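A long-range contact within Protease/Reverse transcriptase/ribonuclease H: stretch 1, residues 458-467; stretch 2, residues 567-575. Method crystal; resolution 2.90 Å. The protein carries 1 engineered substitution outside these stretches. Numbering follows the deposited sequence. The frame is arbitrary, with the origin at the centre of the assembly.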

ATOM      1  N   VAL A 458      -3.919  -1.441  23.393  1.00 96.15           N
ATOM      2  CA  VAL A 458      -4.280  -1.401  21.981  1.00 91.75           C
ATOM      3  C   VAL A 458      -5.548  -2.216  21.759  1.00 90.54           C
ATOM      4  O   VAL A 458      -5.621  -3.389  22.151  1.00 89.00           O
ATOM      5  CB  VAL A 458      -3.141  -1.932  21.090  1.00 89.90           C
ATOM      6  CG1 VAL A 458      -3.531  -1.835  19.627  1.00111.37           C
ATOM      7  CG2 VAL A 458      -1.862  -1.156  21.350  1.00 91.00           C
ATOM      8  N   ASN A 459      -6.537  -1.590  21.134  1.00 91.58           N
ATOM      9  CA  ASN A 459      -7.741  -2.250  20.653  1.00 91.20           C
ATOM     10  C   ASN A 459      -8.116  -1.592  19.331  1.00107.73           C
ATOM     11  O   ASN A 459      -7.606  -0.522  18.985  1.00106.63           O
ATOM     12  CB  ASN A 459      -8.883  -2.156  21.676  1.00 91.28           C
ATOM     13  CG  ASN A 459      -9.859  -3.312  21.575  1.00 90.98           C
ATOM     14  OD1 ASN A 459     -10.020  -3.912  20.511  1.00 97.10           O
ATOM     15  ND2 ASN A 459     -10.515  -3.633  22.683  1.00 90.96           N
ATOM     16  N   THR A 460      -9.005  -2.237  18.570  1.00115.61           N
ATOM     17  CA  THR A 460      -9.386  -1.712  17.265  1.00104.45           C
ATOM     18  C   THR A 460     -10.866  -1.942  16.994  1.00 92.71           C
ATOM     19  O   THR A 460     -11.486  -2.868  17.527  1.00 92.86           O
ATOM     20  CB  THR A 460      -8.569  -2.337  16.121  1.00101.31           C
ATOM     21  OG1 THR A 460      -8.677  -1.514  14.954  1.00 98.70           O
ATOM     22  CG2 THR A 460      -9.085  -3.729  15.782  1.00 90.43           C
ATOM     23  N   SER A 461     -11.416  -1.086  16.148  1.00 92.80           N
ATOM     24  CA  SER A 461     -12.764  -1.159  15.613  1.00 92.68           C
ATOM     25  C   SER A 461     -12.700  -1.559  14.140  1.00 97.68           C
ATOM     26  O   SER A 461     -11.632  -1.550  13.531  1.00 98.59           O
ATOM     27  CB  SER A 461     -13.455   0.201  15.764  1.00 94.32           C
ATOM     28  OG  SER A 461     -12.770   1.197  15.027  1.00 95.54           O
ATOM     29  N   PRO A 462     -13.842  -1.924  13.543  1.00 98.06           N
ATOM     30  CA  PRO A 462     -13.828  -2.222  12.097  1.00 94.88           C
ATOM     31  C   PRO A 462     -13.350  -1.063  11.240  1.00 92.75           C
ATOM     32  O   PRO A 462     -12.879  -1.298  10.118  1.00 96.11           O
ATOM     33  CB  PRO A 462     -15.294  -2.566  11.798  1.00 90.63           C
ATOM     34  CG  PRO A 462     -15.831  -3.049  13.083  1.00 91.89           C
ATOM     35  CD  PRO A 462     -15.146  -2.241  14.147  1.00 93.05           C
ATOM     36  N   SER A 463     -13.439   0.175  11.726  1.00 92.14           N
ATOM     37  CA  SER A 463     -13.061   1.343  10.940  1.00 92.68           C
ATOM     38  C   SER A 463     -11.687   1.896  11.289  1.00 92.17           C
ATOM     39  O   SER A 463     -11.022   2.458  10.410  1.00 91.70           O
ATOM     40  CB  SER A 463     -14.106   2.453  11.117  1.00105.36           C
ATOM     41  OG  SER A 463     -14.305   2.750  12.489  1.00 98.40           O
ATOM     42  N   ALA A 464     -11.240   1.751  12.535  1.00 92.26           N
ATOM     43  CA  ALA A 464      -9.966   2.316  12.956  1.00 92.81           C
ATOM     44  C   ALA A 464      -9.535   1.642  14.250  1.00 92.72           C
ATOM     45  O   ALA A 464     -10.283   0.871  14.857  1.00 92.79           O
ATOM     46  CB  ALA A 464     -10.058   3.834  13.136  1.00 94.96           C
ATOM     47  N   GLY A 465      -8.308   1.948  14.667  1.00 93.13           N
ATOM     48  CA  GLY A 465      -7.761   1.432  15.900  1.00 94.74           C
ATOM     49  C   GLY A 465      -7.719   2.488  16.989  1.00111.46           C
ATOM     50  O   GLY A 465      -7.779   3.685  16.723  1.00102.74           O
ATOM     51  N   TYR A 466      -7.615   2.024  18.233  1.00116.36           N
ATOM     52  CA  TYR A 466      -7.537   2.896  19.401  1.00 95.72           C
ATOM     53  C   TYR A 466      -6.330   2.489  20.233  1.00 96.60           C
ATOM     54  O   TYR A 466      -6.239   1.341  20.682  1.00 98.12           O
ATOM     55  CB  TYR A 466      -8.819   2.823  20.234  1.00 96.11           C
ATOM     56  CG  TYR A 466     -10.085   3.055  19.435  1.00 96.71           C
ATOM     57  CD1 TYR A 466     -10.416   4.324  18.972  1.00104.41           C
ATOM     58  CD2 TYR A 466     -10.950   2.009  19.146  1.00 95.98           C
ATOM     59  CE1 TYR A 466     -11.568   4.543  18.242  1.00 97.26           C
ATOM     60  CE2 TYR A 466     -12.106   2.218  18.415  1.00 96.31           C
ATOM     61  CZ  TYR A 466     -12.410   3.487  17.966  1.00 97.34           C
ATOM     62  OH  TYR A 466     -13.561   3.698  17.239  1.00 98.52           O
ATOM     63  N   VAL A 467      -5.414   3.431  20.440  1.00 98.45           N
ATOM     64  CA  VAL A 467      -4.160   3.175  21.137  1.00 98.66           C
ATOM     65  C   VAL A 467      -4.047   4.145  22.303  1.00100.74           C
ATOM     66  O   VAL A 467      -4.254   5.351  22.134  1.00110.64           O
ATOM     67  CB  VAL A 467      -2.947   3.308  20.197  1.00 98.52           C
ATOM     68  CG1 VAL A 467      -1.655   3.378  20.991  1.00 98.47           C
ATOM     69  CG2 VAL A 467      -2.919   2.148  19.217  1.00 95.68           C
TER
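Stretch 2, residues 567-575: ELKHIPDVY

What forms the apolar centre of the contact? The ring of Y466 does, with three aliphatic side chains of stretch 2 gathered round it. L568, whose CA-to-CB bond points toward stretch 1, brings its CD1 to 3.6 Å from Y466 CD2. I571 lies at the ring edge, near its plane, with its CG2 4.1 Å from Y466 CZ and 3.2 Å from Y466 OH. V574 approaches obliquely, its CG2 4.1 Å from Y466 CZ and 3.3 Å from Y466 OH, and the same methyl reaches A464 CB at 3.8 Å. The m rotamer of Y466 (chi1 -52°) accompanies this placement, in which the phenol end lies between the methyls of I571 and V574.

How does the backbone of stretch 2 run across stretch 1? Stretch 1 is a hairpin: strand 458-460 turns through S461, P462 and S463 and returns towards V467, held by N459 N to Y466 O at 3.0 Å, Y466 N to N459 O at 2.7 Å and S461 N to A464 O at 2.6 Å. Stretch 2 is mostly irregular, with a weakly bonded strand at about 574-575, and it follows the turn rather than pairing with a strand of the hairpin. Its CA atoms come nearest at S461 with L568, 5.2 Å, and at S463 with D573, 5.5 Å, so the two chains advance in the same sense through the turn. Together they bury 495 Å².

What packs against L568 and the residues next to it? L568 covers the first strand as well as Y466: its CD1 is 3.6 Å from N459 CG, and its CB is 3.3 Å from T460 O. Its carbonyl receives a CA-H...O contact from S461, with S461 CA 3.3 Å from L568 O and an angle of 162° at the hydrogen. P462 then lies against the backbone, its CG 3.0 Å from K569 O and its CD 3.4 Å from L568 O. The side chain of K569 leaves in the other direction, its CA-to-CB bond pointing away.

Where does the contact become polar? At S463, whose side chain in the p rotamer places its hydroxyl beside the backbone of stretch 2. V574 N donates a hydrogen bond to S463 OG, 3.2 Å long with an N-H...O angle of 156°, the one hydrogen bond between the stretches. S463 OG in turn donates a weak bond to S461 OG at 3.3 Å, and S461 OG donates to A464 O at 2.5 Å, so the link to V574 continues into the turn. Beside it, exposed D573 brings OD1 to 3.7 Å from S463 CB.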

ATOM      1  N   GLU A 567     -14.796  -5.647  23.919  1.00 93.53           N
ATOM      2  CA  GLU A 567     -14.956  -5.979  22.512  1.00 95.97           C
ATOM      3  C   GLU A 567     -15.382  -4.735  21.742  1.00 94.74           C
ATOM      4  O   GLU A 567     -16.362  -4.078  22.104  1.00 96.00           O
ATOM      5  CB  GLU A 567     -15.984  -7.097  22.336  1.00 95.48           C
ATOM      6  CG  GLU A 567     -16.115  -7.571  20.897  1.00113.81           C
ATOM      7  CD  GLU A 567     -14.799  -8.073  20.332  1.00109.21           C
ATOM      8  OE1 GLU A 567     -14.145  -8.903  20.999  1.00125.02           O
ATOM      9  OE2 GLU A 567     -14.409  -7.632  19.230  1.00 99.67           O
ATOM     10  N   LEU A 568     -14.635  -4.412  20.686  1.00 94.71           N
ATOM     11  CA  LEU A 568     -14.892  -3.236  19.865  1.00 96.11           C
ATOM     12  C   LEU A 568     -15.235  -3.614  18.427  1.00103.87           C
ATOM     13  O   LEU A 568     -14.874  -2.902  17.484  1.00 96.14           O
ATOM     14  CB  LEU A 568     -13.694  -2.285  19.899  1.00 94.61           C
ATOM     15  CG  LEU A 568     -13.262  -1.808  21.282  1.00 95.02           C
ATOM     16  CD1 LEU A 568     -12.239  -0.693  21.149  1.00 95.38           C
ATOM     17  CD2 LEU A 568     -14.465  -1.348  22.085  1.00 97.54           C
ATOM     18  N   LYS A 569     -15.935  -4.734  18.242  1.00 99.91           N
ATOM     19  CA  LYS A 569     -16.354  -5.118  16.900  1.00 97.81           C
ATOM     20  C   LYS A 569     -17.572  -4.328  16.449  1.00 99.18           C
ATOM     21  O   LYS A 569     -17.710  -4.016  15.261  1.00106.54           O
ATOM     22  CB  LYS A 569     -16.646  -6.617  16.834  1.00111.27           C
ATOM     23  CG  LYS A 569     -17.786  -7.074  17.738  1.00103.40           C
ATOM     24  CD  LYS A 569     -18.501  -8.298  17.178  1.00100.82           C
ATOM     25  CE  LYS A 569     -17.561  -9.482  17.005  1.00107.55           C
ATOM     26  NZ  LYS A 569     -18.269 -10.679  16.464  1.00 95.64           N
ATOM     27  N   HIS A 570     -18.470  -4.005  17.376  1.00101.02           N
ATOM     28  CA  HIS A 570     -19.659  -3.227  17.070  1.00110.79           C
ATOM     29  C   HIS A 570     -19.445  -1.736  17.262  1.00104.45           C
ATOM     30  O   HIS A 570     -20.421  -0.978  17.255  1.00106.62           O
ATOM     31  CB  HIS A 570     -20.840  -3.702  17.922  1.00108.81           C
ATOM     32  CG  HIS A 570     -21.467  -4.971  17.434  1.00110.52           C
ATOM     33  ND1 HIS A 570     -21.061  -6.217  17.863  1.00103.11           N
ATOM     34  CD2 HIS A 570     -22.469  -5.186  16.551  1.00126.97           C
ATOM     35  CE1 HIS A 570     -21.790  -7.144  17.265  1.00103.54           C
ATOM     36  NE2 HIS A 570     -22.653  -6.544  16.464  1.00113.13           N
ATOM     37  N   ILE A 571     -18.205  -1.296  17.441  1.00104.78           N
ATOM     38  CA  ILE A 571     -17.959   0.147  17.530  1.00103.47           C
ATOM     39  C   ILE A 571     -18.342   0.797  16.209  1.00108.95           C
ATOM     40  O   ILE A 571     -17.903   0.332  15.138  1.00103.82           O
ATOM     41  CB  ILE A 571     -16.490   0.429  17.880  1.00101.30           C
ATOM     42  CG1 ILE A 571     -16.245   0.167  19.361  1.00102.42           C
ATOM     43  CG2 ILE A 571     -16.142   1.874  17.562  1.00101.05           C
ATOM     44  CD1 ILE A 571     -17.017   1.092  20.261  1.00106.57           C
ATOM     45  N   PRO A 572     -19.153   1.853  16.218  1.00110.78           N
ATOM     46  CA  PRO A 572     -19.544   2.503  14.962  1.00106.99           C
ATOM     47  C   PRO A 572     -18.358   3.109  14.230  1.00106.96           C
ATOM     48  O   PRO A 572     -17.223   3.074  14.716  1.00105.56           O
ATOM     49  CB  PRO A 572     -20.537   3.580  15.417  1.00111.62           C
ATOM     50  CG  PRO A 572     -21.016   3.120  16.757  1.00114.26           C
ATOM     51  CD  PRO A 572     -19.847   2.431  17.381  1.00119.96           C
ATOM     52  N   ASP A 573     -18.617   3.670  13.054  1.00117.22           N
ATOM     53  CA  ASP A 573     -17.550   4.227  12.236  1.00116.09           C
ATOM     54  C   ASP A 573     -16.997   5.500  12.857  1.00109.52           C
ATOM     55  O   ASP A 573     -17.745   6.362  13.326  1.00111.06           O
ATOM     56  CB  ASP A 573     -18.056   4.517  10.824  1.00122.40           C
ATOM     57  CG  ASP A 573     -18.373   3.257  10.052  1.00129.70           C
ATOM     58  OD1 ASP A 573     -17.666   2.245  10.247  1.00130.35           O
ATOM     59  OD2 ASP A 573     -19.329   3.281   9.250  1.00136.35           O
ATOM     60  N   VAL A 574     -15.669   5.613  12.857  1.00108.97           N
ATOM     61  CA  VAL A 574     -15.014   6.825  13.326  1.00112.46           C
ATOM     62  C   VAL A 574     -15.301   7.958  12.352  1.00113.44           C
ATOM     63  O   VAL A 574     -15.180   7.798  11.132  1.00130.13           O
ATOM     64  CB  VAL A 574     -13.505   6.584  13.487  1.00116.17           C
ATOM     65  CG1 VAL A 574     -12.818   7.820  14.031  1.00118.02           C
ATOM     66  CG2 VAL A 574     -13.259   5.390  14.397  1.00105.80           C
ATOM     67  N   TYR A 575     -15.687   9.114  12.905  1.00114.34           N
ATOM     68  CA  TYR A 575     -16.036  10.307  12.092  1.00117.03           C
ATOM     69  C   TYR A 575     -14.764  11.017  11.613  1.00121.87           C
ATOM     70  O   TYR A 575     -14.061  11.630  12.441  1.00120.99           O
ATOM     71  CB  TYR A 575     -16.929  11.259  12.892  1.00115.13           C
TER